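Local coordinates for protein ultraspiracle (Drosophila melanogaster, PDB 1HG4) that acts as a nuclear hormone receptor and transcription factor, whose ligand-binding domain, seen here locked in an inactive conformation, holds a phospholipid in its pocket, at residues E16-A21 against V64-M69; L30-V35 against R251-R256; V82-A87 against P189-I194; S154-R159 against R237-K242; K182-Y187 against E205-C210. All coordinates share one frame; numbering follows the deposited sequence.

Contact 1: residues E16-A21 against V64-M69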
# COMPACT_ATOMS: atom_id res chain seq x y z
N GLU A 16 0.98 1.19 -26.55
CA GLU A 16 0.74 2.42 -27.29
C GLU A 16 1.68 3.55 -26.87
O GLU A 16 2.13 4.33 -27.70
CB GLU A 16 -0.71 2.86 -27.10
CG GLU A 16 -1.17 3.83 -28.18
CD GLU A 16 -2.66 4.08 -28.15
OE1 GLU A 16 -3.12 4.78 -27.23
OE2 GLU A 16 -3.36 3.56 -29.05
N ALA A 17 1.96 3.63 -25.58
CA ALA A 17 2.86 4.66 -25.07
C ALA A 17 4.26 4.50 -25.65
O ALA A 17 4.86 5.46 -26.13
CB ALA A 17 2.91 4.59 -23.55
N GLU A 18 4.79 3.28 -25.61
CA GLU A 18 6.12 3.00 -26.12
C GLU A 18 6.21 3.35 -27.59
O GLU A 18 7.07 4.13 -28.00
CB GLU A 18 6.46 1.53 -25.95
CG GLU A 18 6.73 1.09 -24.53
CD GLU A 18 6.94 -0.42 -24.44
OE1 GLU A 18 7.77 -0.95 -25.20
OE2 GLU A 18 6.27 -1.06 -23.61
N GLN A 19 5.31 2.77 -28.37
CA GLN A 19 5.29 2.98 -29.81
C GLN A 19 5.15 4.43 -30.23
O GLN A 19 5.90 4.89 -31.08
CB GLN A 19 4.18 2.14 -30.44
CG GLN A 19 4.52 0.67 -30.52
CD GLN A 19 3.36 -0.20 -30.93
OE1 GLN A 19 3.55 -1.35 -31.32
NE2 GLN A 19 2.14 0.33 -30.83
N ARG A 20 4.20 5.14 -29.65
CA ARG A 20 4.01 6.53 -30.01
C ARG A 20 5.22 7.38 -29.61
O ARG A 20 5.64 8.26 -30.34
CB ARG A 20 2.74 7.09 -29.37
CG ARG A 20 1.47 6.36 -29.79
CD ARG A 20 0.24 7.12 -29.30
NE ARG A 20 0.07 8.38 -30.01
CZ ARG A 20 -0.45 9.47 -29.47
NH1 ARG A 20 -0.86 9.47 -28.20
NH2 ARG A 20 -0.55 10.58 -30.19
N ALA A 21 5.79 7.12 -28.44
CA ALA A 21 6.94 7.88 -27.99
C ALA A 21 8.12 7.67 -28.94
O ALA A 21 8.94 8.55 -29.14
CB ALA A 21 7.32 7.46 -26.58
N VAL A 64 11.13 10.06 -21.68
CA VAL A 64 10.36 11.02 -20.89
C VAL A 64 8.93 11.11 -21.41
O VAL A 64 7.98 11.10 -20.63
CB VAL A 64 11.03 12.42 -20.92
CG1 VAL A 64 10.13 13.45 -20.29
CG2 VAL A 64 12.36 12.36 -20.19
N GLU A 65 8.77 11.17 -22.74
CA GLU A 65 7.43 11.26 -23.32
C GLU A 65 6.69 9.95 -23.13
O GLU A 65 5.46 9.93 -23.02
CB GLU A 65 7.51 11.61 -24.80
CG GLU A 65 8.09 13.01 -25.07
CD GLU A 65 7.44 14.10 -24.24
OE1 GLU A 65 6.20 14.15 -24.13
OE2 GLU A 65 8.18 14.94 -23.70
N TYR A 66 7.45 8.86 -23.08
CA TYR A 66 6.87 7.54 -22.84
C TYR A 66 6.22 7.51 -21.46
O TYR A 66 5.05 7.14 -21.33
CB TYR A 66 7.98 6.48 -22.93
CG TYR A 66 7.74 5.23 -22.13
CD1 TYR A 66 6.75 4.31 -22.50
CD2 TYR A 66 8.52 4.94 -21.01
CE1 TYR A 66 6.56 3.13 -21.77
CE2 TYR A 66 8.34 3.77 -20.28
CZ TYR A 66 7.37 2.87 -20.66
OH TYR A 66 7.25 1.70 -19.94
N ALA A 67 6.98 7.90 -20.43
CA ALA A 67 6.48 7.93 -19.06
C ALA A 67 5.31 8.91 -18.94
O ALA A 67 4.36 8.68 -18.21
CB ALA A 67 7.59 8.34 -18.10
N ARG A 68 5.38 9.99 -19.70
CA ARG A 68 4.32 10.99 -19.65
C ARG A 68 2.96 10.40 -20.05
O ARG A 68 1.92 10.84 -19.55
CB ARG A 68 4.67 12.16 -20.56
CG ARG A 68 3.51 13.09 -20.82
CD ARG A 68 3.87 14.51 -20.56
NE ARG A 68 4.87 15.04 -21.49
CZ ARG A 68 5.51 16.18 -21.28
NH1 ARG A 68 5.24 16.88 -20.18
NH2 ARG A 68 6.42 16.62 -22.13
N MET A 69 2.98 9.43 -20.96
CA MET A 69 1.76 8.79 -21.44
C MET A 69 1.43 7.51 -20.70
O MET A 69 0.44 6.85 -21.02
CB MET A 69 1.87 8.48 -22.95
CG MET A 69 1.83 9.71 -23.84
SD MET A 69 1.90 9.28 -25.59
CE MET A 69 3.71 9.09 -25.78
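Where helix 11-24 passes helix 46-68, segments 16-21 and 64-68 run roughly antiparallel (145°), their axes 8.5 Å apart at the closest. The small side chains of A17 and A21 face the other helix, consistent with so close an approach. A21 CB sits 3.8 Å from Y66 CA, and A17 CB 4.0 Å from Y66 CD1. The Y66 ring, its CG anti to the backbone N, runs alongside E18 and in the same direction, with E18 CG 3.4 Å from Y66 CE1 and the carboxylate plane perpendicular to the ring. M69 turns back at its last torsion (chi3 -83°), so that its CE rests 3.8 Å from A17 O, while the R20 side chain crosses that of M69 at about a right angle, NH1 lying near SD. In this helix-on-helix packing of a mainly helical nuclear receptor ligand-binding domain, E18 leads on to helix 175-186 through R175, S179 and K182, and V64 packs on F262, Q265 and L266 of helix 258-266.

Contact 2: residues L30-V35 against R251-R256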
# COMPACT_ATOMS: atom_id res chain seq x y z
N LEU A 30 17.30 14.77 -25.31
CA LEU A 30 17.64 15.25 -23.98
C LEU A 30 19.17 15.09 -23.98
O LEU A 30 19.69 13.97 -23.93
CB LEU A 30 16.99 14.34 -22.91
CG LEU A 30 17.16 14.56 -21.41
CD1 LEU A 30 18.30 15.51 -21.13
CD2 LEU A 30 15.87 15.10 -20.84
N THR A 31 19.88 16.21 -24.08
CA THR A 31 21.34 16.15 -24.13
C THR A 31 22.02 15.95 -22.77
O THR A 31 22.44 16.91 -22.13
CB THR A 31 21.91 17.42 -24.80
OG1 THR A 31 21.57 18.56 -24.00
CG2 THR A 31 21.30 17.62 -26.18
N PHE A 32 22.11 14.70 -22.33
CA PHE A 32 22.76 14.38 -21.08
C PHE A 32 24.19 13.90 -21.35
O PHE A 32 25.13 14.23 -20.63
CB PHE A 32 21.98 13.30 -20.33
CG PHE A 32 22.57 12.95 -18.98
CD1 PHE A 32 22.87 13.95 -18.07
CD2 PHE A 32 22.82 11.64 -18.64
CE1 PHE A 32 23.43 13.64 -16.83
CE2 PHE A 32 23.37 11.32 -17.40
CZ PHE A 32 23.68 12.31 -16.49
N LEU A 33 24.35 13.09 -22.40
CA LEU A 33 25.66 12.58 -22.76
C LEU A 33 26.27 13.48 -23.82
O LEU A 33 25.56 14.09 -24.62
CB LEU A 33 25.55 11.16 -23.31
CG LEU A 33 25.34 9.99 -22.34
CD1 LEU A 33 24.13 10.24 -21.50
CD2 LEU A 33 25.17 8.71 -23.12
N ARG A 34 27.59 13.56 -23.80
CA ARG A 34 28.35 14.35 -24.75
C ARG A 34 29.81 14.32 -24.34
O ARG A 34 30.14 14.19 -23.16
CB ARG A 34 27.85 15.79 -24.80
CG ARG A 34 27.80 16.46 -23.46
CD ARG A 34 27.98 17.95 -23.61
NE ARG A 34 27.93 18.60 -22.30
CZ ARG A 34 26.81 19.07 -21.74
NH1 ARG A 34 25.65 18.96 -22.38
NH2 ARG A 34 26.87 19.63 -20.54
N VAL A 35 30.69 14.43 -25.33
CA VAL A 35 32.11 14.39 -25.06
C VAL A 35 32.65 15.81 -24.97
O VAL A 35 32.47 16.60 -25.88
CB VAL A 35 32.86 13.54 -26.16
CG1 VAL A 35 32.20 13.74 -27.51
CG2 VAL A 35 34.32 13.92 -26.23
N ARG A 251 33.71 10.16 -18.20
CA ARG A 251 33.27 11.56 -18.12
C ARG A 251 32.77 12.14 -19.45
O ARG A 251 33.43 12.94 -20.10
CB ARG A 251 34.42 12.43 -17.58
N ILE A 252 31.58 11.70 -19.84
CA ILE A 252 30.91 12.15 -21.05
C ILE A 252 29.46 12.56 -20.72
O ILE A 252 28.59 12.53 -21.58
CB ILE A 252 30.89 11.05 -22.11
CG1 ILE A 252 30.39 9.74 -21.51
CG2 ILE A 252 32.27 10.88 -22.70
CD1 ILE A 252 30.31 8.60 -22.50
N THR A 253 29.23 12.94 -19.47
CA THR A 253 27.91 13.36 -19.02
C THR A 253 27.87 14.86 -18.81
O THR A 253 28.91 15.49 -18.58
CB THR A 253 27.52 12.70 -17.69
OG1 THR A 253 28.41 13.16 -16.66
CG2 THR A 253 27.64 11.19 -17.80
N SER A 254 26.68 15.43 -18.88
CA SER A 254 26.47 16.86 -18.71
C SER A 254 26.86 17.36 -17.32
O SER A 254 26.82 16.61 -16.35
CB SER A 254 25.01 17.20 -18.97
OG SER A 254 24.72 18.51 -18.53
N ASP A 255 27.26 18.62 -17.20
CA ASP A 255 27.58 19.10 -15.87
C ASP A 255 26.26 19.31 -15.15
O ASP A 255 26.18 19.20 -13.93
CB ASP A 255 28.40 20.39 -15.92
CG ASP A 255 29.87 20.13 -16.20
OD1 ASP A 255 30.42 19.20 -15.58
OD2 ASP A 255 30.46 20.85 -17.04
N ARG A 256 25.21 19.58 -15.93
CA ARG A 256 23.89 19.78 -15.35
C ARG A 256 23.34 18.43 -14.87
O ARG A 256 23.40 17.43 -15.59
CB ARG A 256 22.94 20.38 -16.38
CG ARG A 256 21.87 21.24 -15.75
CD ARG A 256 21.90 22.61 -16.34
NE ARG A 256 21.06 22.72 -17.53
CZ ARG A 256 19.73 22.82 -17.49
NH1 ARG A 256 19.10 22.83 -16.32
NH2 ARG A 256 19.04 22.93 -18.62
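F32 and R34 reach the 251-256 backbone in different ways. The F32 ring, its CG anti to the backbone N (chi1 -178°), lies side by side with T253, whose CB stands 4.0 Å above one ring face near the rim; R256 O meets the edge of the ring in its plane. The extended R34 chain brings its guanidinium over S254, with S254 CA 3.3 Å above the plane, again toward the rim, and R34 NH2 3.1 Å from S254 OG. Between these two side chains the backbones join in a single beta bridge, L33 with T253. S254 N donates to F32 O over 2.6 Å, nearly along the C=O axis, whereas R34 N approaches I252 O from above the carbonyl plane in a straighter bond, 160° at the hydrogen. S254 OG, anti to its own backbone N, accepts from R256 N at 2.9 Å and closes an ST turn. An alanine in place of S254 would lose this acceptor and would probably loosen the turn that brings R256 O to the F32 edge. Both segments are loops at the surface: L33 packs on C53 and V56 of helix 46-68, F32 touches L258 of helix 258-266, R256 forms salt bridges with E260 and E264 of that helix, and the I252 side chain, following helix 225-250, comes within about 4 Å of the bound phospholipid (nearest atoms).

Contact 3: residues V82-A87 against P189-I194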
# COMPACT_ATOMS: atom_id res chain seq x y z
N VAL A 82 10.34 12.80 -11.41
CA VAL A 82 11.75 13.01 -11.67
C VAL A 82 12.57 11.87 -11.09
O VAL A 82 13.49 11.38 -11.73
CB VAL A 82 12.23 14.37 -11.08
CG1 VAL A 82 13.75 14.43 -11.02
CG2 VAL A 82 11.68 15.52 -11.92
N ILE A 83 12.23 11.46 -9.86
CA ILE A 83 12.96 10.39 -9.19
C ILE A 83 12.80 9.05 -9.91
O ILE A 83 13.77 8.29 -10.05
CB ILE A 83 12.51 10.27 -7.71
CG1 ILE A 83 12.96 11.51 -6.93
CG2 ILE A 83 13.13 9.03 -7.06
CD1 ILE A 83 12.52 11.50 -5.47
N LEU A 84 11.59 8.77 -10.38
CA LEU A 84 11.31 7.52 -11.08
C LEU A 84 12.14 7.42 -12.34
O LEU A 84 12.70 6.36 -12.63
CB LEU A 84 9.82 7.41 -11.42
CG LEU A 84 8.90 7.29 -10.20
CD1 LEU A 84 7.44 7.47 -10.60
CD2 LEU A 84 9.12 5.95 -9.55
N LEU A 85 12.20 8.51 -13.10
CA LEU A 85 12.96 8.52 -14.34
C LEU A 85 14.47 8.38 -14.07
O LEU A 85 15.17 7.68 -14.80
CB LEU A 85 12.68 9.80 -15.12
CG LEU A 85 11.30 9.87 -15.77
CD1 LEU A 85 11.06 11.27 -16.32
CD2 LEU A 85 11.21 8.85 -16.88
N LYS A 86 14.95 9.04 -13.04
CA LYS A 86 16.36 8.99 -12.69
C LYS A 86 16.78 7.58 -12.27
O LYS A 86 17.91 7.15 -12.51
CB LYS A 86 16.64 9.98 -11.55
CG LYS A 86 18.04 9.91 -10.97
CD LYS A 86 19.07 10.39 -11.96
CE LYS A 86 20.48 10.19 -11.41
NZ LYS A 86 20.60 10.75 -10.03
N ALA A 87 15.86 6.86 -11.65
CA ALA A 87 16.18 5.51 -11.20
C ALA A 87 16.04 4.44 -12.27
O ALA A 87 16.76 3.46 -12.25
CB ALA A 87 15.30 5.14 -9.99
N PRO A 189 8.49 1.81 -6.34
CA PRO A 189 8.14 2.51 -5.10
C PRO A 189 9.20 2.54 -4.00
O PRO A 189 9.02 3.23 -3.00
CB PRO A 189 6.90 1.76 -4.64
CG PRO A 189 7.27 0.33 -4.97
CD PRO A 189 7.89 0.46 -6.37
N ASP A 190 10.28 1.80 -4.18
CA ASP A 190 11.31 1.73 -3.14
C ASP A 190 12.45 2.73 -3.24
O ASP A 190 13.48 2.56 -2.60
CB ASP A 190 11.91 0.32 -3.08
CG ASP A 190 10.85 -0.75 -2.93
OD1 ASP A 190 9.93 -0.64 -2.10
OD2 ASP A 190 10.96 -1.81 -3.74
N ILE A 191 12.29 3.78 -4.03
CA ILE A 191 13.35 4.75 -4.17
C ILE A 191 13.27 5.78 -3.05
O ILE A 191 12.20 6.25 -2.70
CB ILE A 191 13.28 5.47 -5.53
CG1 ILE A 191 13.23 4.43 -6.65
CG2 ILE A 191 14.50 6.36 -5.72
CD1 ILE A 191 12.68 4.99 -7.96
N ARG A 192 14.42 6.12 -2.48
CA ARG A 192 14.45 7.10 -1.40
C ARG A 192 13.94 8.44 -1.90
O ARG A 192 14.26 8.86 -3.01
CB ARG A 192 15.87 7.28 -0.88
CG ARG A 192 15.97 8.36 0.19
CD ARG A 192 17.40 8.80 0.50
NE ARG A 192 17.39 9.93 1.44
CZ ARG A 192 18.48 10.53 1.91
NH1 ARG A 192 19.69 10.13 1.56
NH2 ARG A 192 18.34 11.55 2.75
N GLY A 193 13.14 9.10 -1.08
CA GLY A 193 12.60 10.41 -1.43
C GLY A 193 11.21 10.44 -2.05
O GLY A 193 10.56 11.48 -2.10
N ILE A 194 10.75 9.30 -2.54
CA ILE A 194 9.44 9.22 -3.16
C ILE A 194 8.28 9.50 -2.20
O ILE A 194 8.29 9.06 -1.05
CB ILE A 194 9.25 7.83 -3.82
CG1 ILE A 194 10.01 7.80 -5.14
CG2 ILE A 194 7.77 7.55 -4.04
CD1 ILE A 194 9.91 6.50 -5.87
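I83 and I191 share one conformation, CG1 anti to the carbonyl carbon and CG2 anti to the backbone N, and in both the chain is extended to CD1 (chi2 178° and 160°). Both residues direct their CB toward the other segment, and the two side chains slide past one another in opposite directions and meet through their branch methyls. The motif is a type II beta turn, I191 to I194, laid against the flank of helix 78-100 in the mainly helical receptor ligand-binding domain. G193 takes the third position of the turn with positive phi (96°), where a side chain would collide with the carbonyl oxygen of R192 and crowd I83 CD1. As it is, I83 CD1 rests 3.8 Å from G193 C. I194, at the end of the turn, crosses I83 obliquely and L84 at about a right angle, with its CD1 3.8 Å from L84 CD2. The CD2 branch of L84 thus serves both turn isoleucines, lying 4.0 Å from I191 CD1. The side-chain contacts are all apolar, while R197 NH1 donates to P189 O, just before the turn, and to I191 O, at its start. L84 and I194 also share I200 of helix 197-218 as a neighbour. Packing is closest around I191, whose CG2 lies 3.3 Å from I83 CG2 and whose CD1 lies 3.3 Å from A87 CB.

Contact 4: residues S154-R159 against R237-K242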
# COMPACT_ATOMS: atom_id res chain seq x y z
N SER A 154 34.04 -4.62 -23.47
CA SER A 154 33.53 -5.87 -23.98
C SER A 154 32.87 -6.73 -22.89
O SER A 154 32.05 -7.59 -23.21
CB SER A 154 34.66 -6.66 -24.64
OG SER A 154 35.75 -6.86 -23.75
N ALA A 155 33.22 -6.51 -21.63
CA ALA A 155 32.64 -7.30 -20.54
C ALA A 155 31.16 -6.97 -20.39
O ALA A 155 30.32 -7.86 -20.21
CB ALA A 155 33.38 -7.03 -19.23
N ILE A 156 30.83 -5.68 -20.46
CA ILE A 156 29.46 -5.24 -20.34
C ILE A 156 28.72 -5.53 -21.64
O ILE A 156 27.50 -5.65 -21.66
CB ILE A 156 29.38 -3.74 -19.99
CG1 ILE A 156 28.20 -3.51 -19.05
CG2 ILE A 156 29.22 -2.90 -21.25
CD1 ILE A 156 28.35 -2.26 -18.23
N PHE A 157 29.48 -5.64 -22.73
CA PHE A 157 28.94 -5.95 -24.06
C PHE A 157 28.49 -7.41 -23.99
O PHE A 157 27.39 -7.76 -24.41
CB PHE A 157 30.05 -5.78 -25.11
CG PHE A 157 29.64 -6.10 -26.53
CD1 PHE A 157 29.60 -7.42 -26.99
CD2 PHE A 157 29.38 -5.07 -27.44
CE1 PHE A 157 29.32 -7.72 -28.34
CE2 PHE A 157 29.10 -5.35 -28.79
CZ PHE A 157 29.07 -6.68 -29.24
N ASP A 158 29.36 -8.25 -23.44
CA ASP A 158 29.06 -9.67 -23.35
C ASP A 158 27.91 -10.04 -22.42
O ASP A 158 27.03 -10.79 -22.81
CB ASP A 158 30.30 -10.47 -22.95
CG ASP A 158 31.26 -10.66 -24.10
OD1 ASP A 158 30.78 -10.95 -25.22
OD2 ASP A 158 32.48 -10.52 -23.88
N ARG A 159 27.91 -9.54 -21.19
CA ARG A 159 26.83 -9.93 -20.30
C ARG A 159 25.47 -9.40 -20.73
O ARG A 159 24.46 -9.99 -20.41
CB ARG A 159 27.15 -9.61 -18.83
CG ARG A 159 27.90 -8.34 -18.54
CD ARG A 159 28.43 -8.40 -17.09
NE ARG A 159 27.45 -8.96 -16.15
CZ ARG A 159 26.96 -8.33 -15.09
NH1 ARG A 159 27.34 -7.09 -14.80
NH2 ARG A 159 26.06 -8.93 -14.31
N ARG A 237 19.30 -4.94 -13.63
CA ARG A 237 19.75 -3.93 -12.67
C ARG A 237 21.26 -3.97 -12.46
O ARG A 237 21.92 -2.93 -12.45
CB ARG A 237 19.07 -4.12 -11.31
CG ARG A 237 19.44 -3.03 -10.33
CD ARG A 237 18.79 -3.20 -8.97
NE ARG A 237 19.26 -2.16 -8.04
CZ ARG A 237 18.98 -2.13 -6.74
NH1 ARG A 237 18.23 -3.08 -6.19
NH2 ARG A 237 19.45 -1.15 -5.99
N SER A 238 21.81 -5.16 -12.29
CA SER A 238 23.24 -5.30 -12.09
C SER A 238 24.05 -4.75 -13.26
O SER A 238 25.00 -4.00 -13.08
CB SER A 238 23.59 -6.77 -11.87
OG SER A 238 24.96 -6.89 -11.52
N ILE A 239 23.68 -5.14 -14.48
CA ILE A 239 24.37 -4.67 -15.68
C ILE A 239 24.23 -3.16 -15.80
O ILE A 239 25.18 -2.45 -16.11
CB ILE A 239 23.78 -5.34 -16.95
CG1 ILE A 239 24.03 -6.85 -16.90
CG2 ILE A 239 24.39 -4.73 -18.19
CD1 ILE A 239 23.41 -7.61 -18.04
N SER A 240 23.02 -2.69 -15.53
CA SER A 240 22.70 -1.28 -15.60
C SER A 240 23.57 -0.44 -14.64
O SER A 240 23.96 0.69 -14.96
CB SER A 240 21.20 -1.12 -15.29
OG SER A 240 20.83 0.24 -15.11
N LEU A 241 23.88 -0.99 -13.47
CA LEU A 241 24.71 -0.27 -12.51
C LEU A 241 26.15 -0.14 -13.02
O LEU A 241 26.80 0.89 -12.81
CB LEU A 241 24.69 -0.97 -11.15
CG LEU A 241 23.34 -0.85 -10.40
CD1 LEU A 241 23.31 -1.76 -9.17
CD2 LEU A 241 23.11 0.60 -9.99
N LYS A 242 26.66 -1.16 -13.71
CA LYS A 242 28.01 -1.11 -14.25
C LYS A 242 28.08 -0.08 -15.39
O LYS A 242 29.08 0.63 -15.52
CB LYS A 242 28.44 -2.48 -14.78
CG LYS A 242 28.11 -3.64 -13.85
CD LYS A 242 28.72 -3.47 -12.45
CE LYS A 242 28.04 -4.40 -11.44
NZ LYS A 242 28.16 -5.83 -11.86
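I156 is the first residue of 154-159 to reach across, its chi1 of -144° lying away from the usual staggered values. Its CD1 ends against the base of K242, 3.5 Å from K242 CB, and its CG1 lies 4.1 Å from I239 CG2, the two isoleucines crossing obliquely. The I156 side chain also comes within about 4 Å of the bound phospholipid (nearest atoms). Segments 154-159 and 237-242 of helices 154-171 and 225-250 are almost antiparallel (159°), their axes 10.5 Å apart; this belongs to the antiparallel alpha-helical sandwich of nuclear receptor ligand-binding domains, here beside the lipid-binding pocket. One turn on from I156, R159 makes the largest single contribution. Its chain bends at chi3 (-41°) and sets the guanidinium tip to tip with I239, whose CG1 stands 3.7 Å above the centre of one face. S238 OG lies at the guanidinium edge, 3.6 Å from R159 NH2, and K242 CG is also in its plane. R159 NH1 and K242 NZ, both donors, come within 3.3 Å, a like-charged approach that is probably eased by E163, which forms a salt bridge with R159 NE. An alanine at R159 would remove the flat group lying over I239 CG1 and would probably weaken the packing between the two helices. I239 CD1 instead packs on the R159 main chain, 3.5 Å from R159 O.

Contact 5: residues K182-Y187 against E205-C210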
# COMPACT_ATOMS: atom_id res chain seq x y z
N LYS A 182 9.31 -3.61 -18.57
CA LYS A 182 9.76 -2.24 -18.53
C LYS A 182 8.88 -1.37 -17.63
O LYS A 182 9.37 -0.46 -16.95
CB LYS A 182 9.81 -1.68 -19.95
CG LYS A 182 10.82 -2.40 -20.83
CD LYS A 182 11.20 -1.60 -22.06
CE LYS A 182 10.04 -1.45 -23.02
NZ LYS A 182 10.45 -0.71 -24.25
N ALA A 183 7.59 -1.66 -17.62
CA ALA A 183 6.70 -0.89 -16.77
C ALA A 183 7.00 -1.26 -15.30
O ALA A 183 7.08 -0.37 -14.43
CB ALA A 183 5.22 -1.20 -17.12
N ILE A 184 7.19 -2.55 -15.02
CA ILE A 184 7.49 -2.97 -13.65
C ILE A 184 8.69 -2.14 -13.16
O ILE A 184 8.72 -1.70 -12.00
CB ILE A 184 7.82 -4.51 -13.57
CG1 ILE A 184 6.56 -5.31 -13.79
CG2 ILE A 184 8.45 -4.89 -12.23
CD1 ILE A 184 6.82 -6.70 -14.25
N ILE A 185 9.65 -1.92 -14.06
CA ILE A 185 10.85 -1.16 -13.75
C ILE A 185 10.51 0.29 -13.45
O ILE A 185 10.93 0.83 -12.42
CB ILE A 185 11.86 -1.21 -14.92
CG1 ILE A 185 12.38 -2.64 -15.08
CG2 ILE A 185 13.02 -0.27 -14.67
CD1 ILE A 185 13.21 -2.84 -16.33
N LEU A 186 9.77 0.92 -14.35
CA LEU A 186 9.37 2.32 -14.17
C LEU A 186 8.67 2.55 -12.84
O LEU A 186 9.07 3.42 -12.07
CB LEU A 186 8.44 2.76 -15.30
CG LEU A 186 7.97 4.22 -15.24
CD1 LEU A 186 9.17 5.16 -15.39
CD2 LEU A 186 6.96 4.49 -16.35
N TYR A 187 7.62 1.78 -12.57
CA TYR A 187 6.83 1.90 -11.34
C TYR A 187 7.56 1.32 -10.12
O TYR A 187 7.15 0.29 -9.56
CB TYR A 187 5.48 1.17 -11.50
CG TYR A 187 4.58 1.75 -12.58
CD1 TYR A 187 4.31 3.11 -12.63
CD2 TYR A 187 3.98 0.92 -13.52
CE1 TYR A 187 3.45 3.64 -13.60
CE2 TYR A 187 3.12 1.44 -14.49
CZ TYR A 187 2.86 2.80 -14.52
OH TYR A 187 2.01 3.34 -15.45
N GLU A 205 1.67 -3.46 -9.40
CA GLU A 205 0.89 -4.67 -9.20
C GLU A 205 -0.13 -4.90 -10.30
O GLU A 205 -0.44 -6.04 -10.65
CB GLU A 205 0.24 -4.64 -7.81
CG GLU A 205 1.29 -4.85 -6.70
CD GLU A 205 0.71 -4.82 -5.30
OE1 GLU A 205 -0.50 -5.08 -5.15
OE2 GLU A 205 1.48 -4.55 -4.35
N LYS A 206 -0.65 -3.83 -10.88
CA LYS A 206 -1.59 -3.99 -11.98
C LYS A 206 -0.85 -4.54 -13.22
O LYS A 206 -1.42 -5.27 -14.04
CB LYS A 206 -2.28 -2.66 -12.30
CG LYS A 206 -3.11 -2.16 -11.13
CD LYS A 206 -3.85 -0.87 -11.46
CE LYS A 206 -4.75 -0.45 -10.29
NZ LYS A 206 -5.39 0.88 -10.53
N VAL A 207 0.43 -4.20 -13.35
CA VAL A 207 1.22 -4.70 -14.46
C VAL A 207 1.50 -6.19 -14.23
O VAL A 207 1.53 -6.98 -15.17
CB VAL A 207 2.55 -3.92 -14.61
CG1 VAL A 207 3.40 -4.55 -15.71
CG2 VAL A 207 2.27 -2.45 -14.95
N TYR A 208 1.69 -6.57 -12.97
CA TYR A 208 1.93 -7.96 -12.60
C TYR A 208 0.73 -8.76 -13.07
O TYR A 208 0.87 -9.80 -13.71
CB TYR A 208 2.03 -8.11 -11.08
CG TYR A 208 3.37 -7.77 -10.48
CD1 TYR A 208 4.55 -7.87 -11.21
CD2 TYR A 208 3.47 -7.37 -9.15
CE1 TYR A 208 5.79 -7.58 -10.64
CE2 TYR A 208 4.70 -7.07 -8.56
CZ TYR A 208 5.86 -7.18 -9.31
OH TYR A 208 7.07 -6.88 -8.73
N ALA A 209 -0.44 -8.27 -12.71
CA ALA A 209 -1.68 -8.91 -13.09
C ALA A 209 -1.76 -9.04 -14.61
O ALA A 209 -2.15 -10.09 -15.11
CB ALA A 209 -2.87 -8.10 -12.57
N CYS A 210 -1.38 -7.99 -15.34
CA CYS A 210 -1.41 -8.03 -16.81
C CYS A 210 -0.42 -9.07 -17.34
O CYS A 210 -0.77 -9.88 -18.21
CB CYS A 210 -1.07 -6.67 -17.41
SG CYS A 210 -2.42 -5.46 -17.23
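V207 packs its two methyls on A183, I184 and Y187. CG1, anti to the backbone N (chi1 175°), meets I184 CG1 at 3.8 Å, the two side chains crossing obliquely. CG2 lies 3.9 Å from A183 CB and reaches the edge of the Y187 ring, 4.0 Å from Y187 CE2 and near the ring plane, and the two side chains cross at about a right angle. The Y208 ring adds a further contact: I184 extends its CD1 to 3.9 Å from Y208 CE1, and its side chain crosses that of the tyrosine at about a right angle. The contact is purely apolar and all five touching residues are buried. Y187 is the first residue to leave helical geometry after helix 175-186, and its hydroxyl is hydrogen-bonded to P71 O, which is likely to hold the far end of the ring in place. Segments 182-186 and 205-210, on consecutive helices of the ligand-binding domain, run close to antiparallel (167°), axes 9.3 Å apart, with the CA atoms of I184 and V207 the nearest pair. Elsewhere, I184 packs on L230 and L233 of helix 225-250, and I185 on A88 and E91 of helix 78-100. Helix 197-218 also meets a second copy of the protein: E205 accepts hydrogen bonds from the backbone N atoms of A198 and E199 of that subunit, and Y208 packs on its K195.

Overall arrangement
Contacts 1 and 5 are buried, contacts 3 and 4 partly so, and contact 2 lies at the surface. Contacts 1, 4 and 5 pair roughly antiparallel helices, contact 3 sets a turn on a helix, and contact 2 bridges two loops, the one place where backbone hydrogen bonds cross between segments. The loop of contact 3 joins the two helices paired in contact 5, and segment 251-256 of contact 2 follows helix 225-250 of contact 4. The side-chain contacts of 3 and 5 are apolar, whereas contact 4 mixes isoleucines with cationic side chains. Contact 1 joins contact 5 through the E18-K182 salt bridge and contact 3 through A67 and L85. Contacts 2 and 4 approach the bound phospholipid.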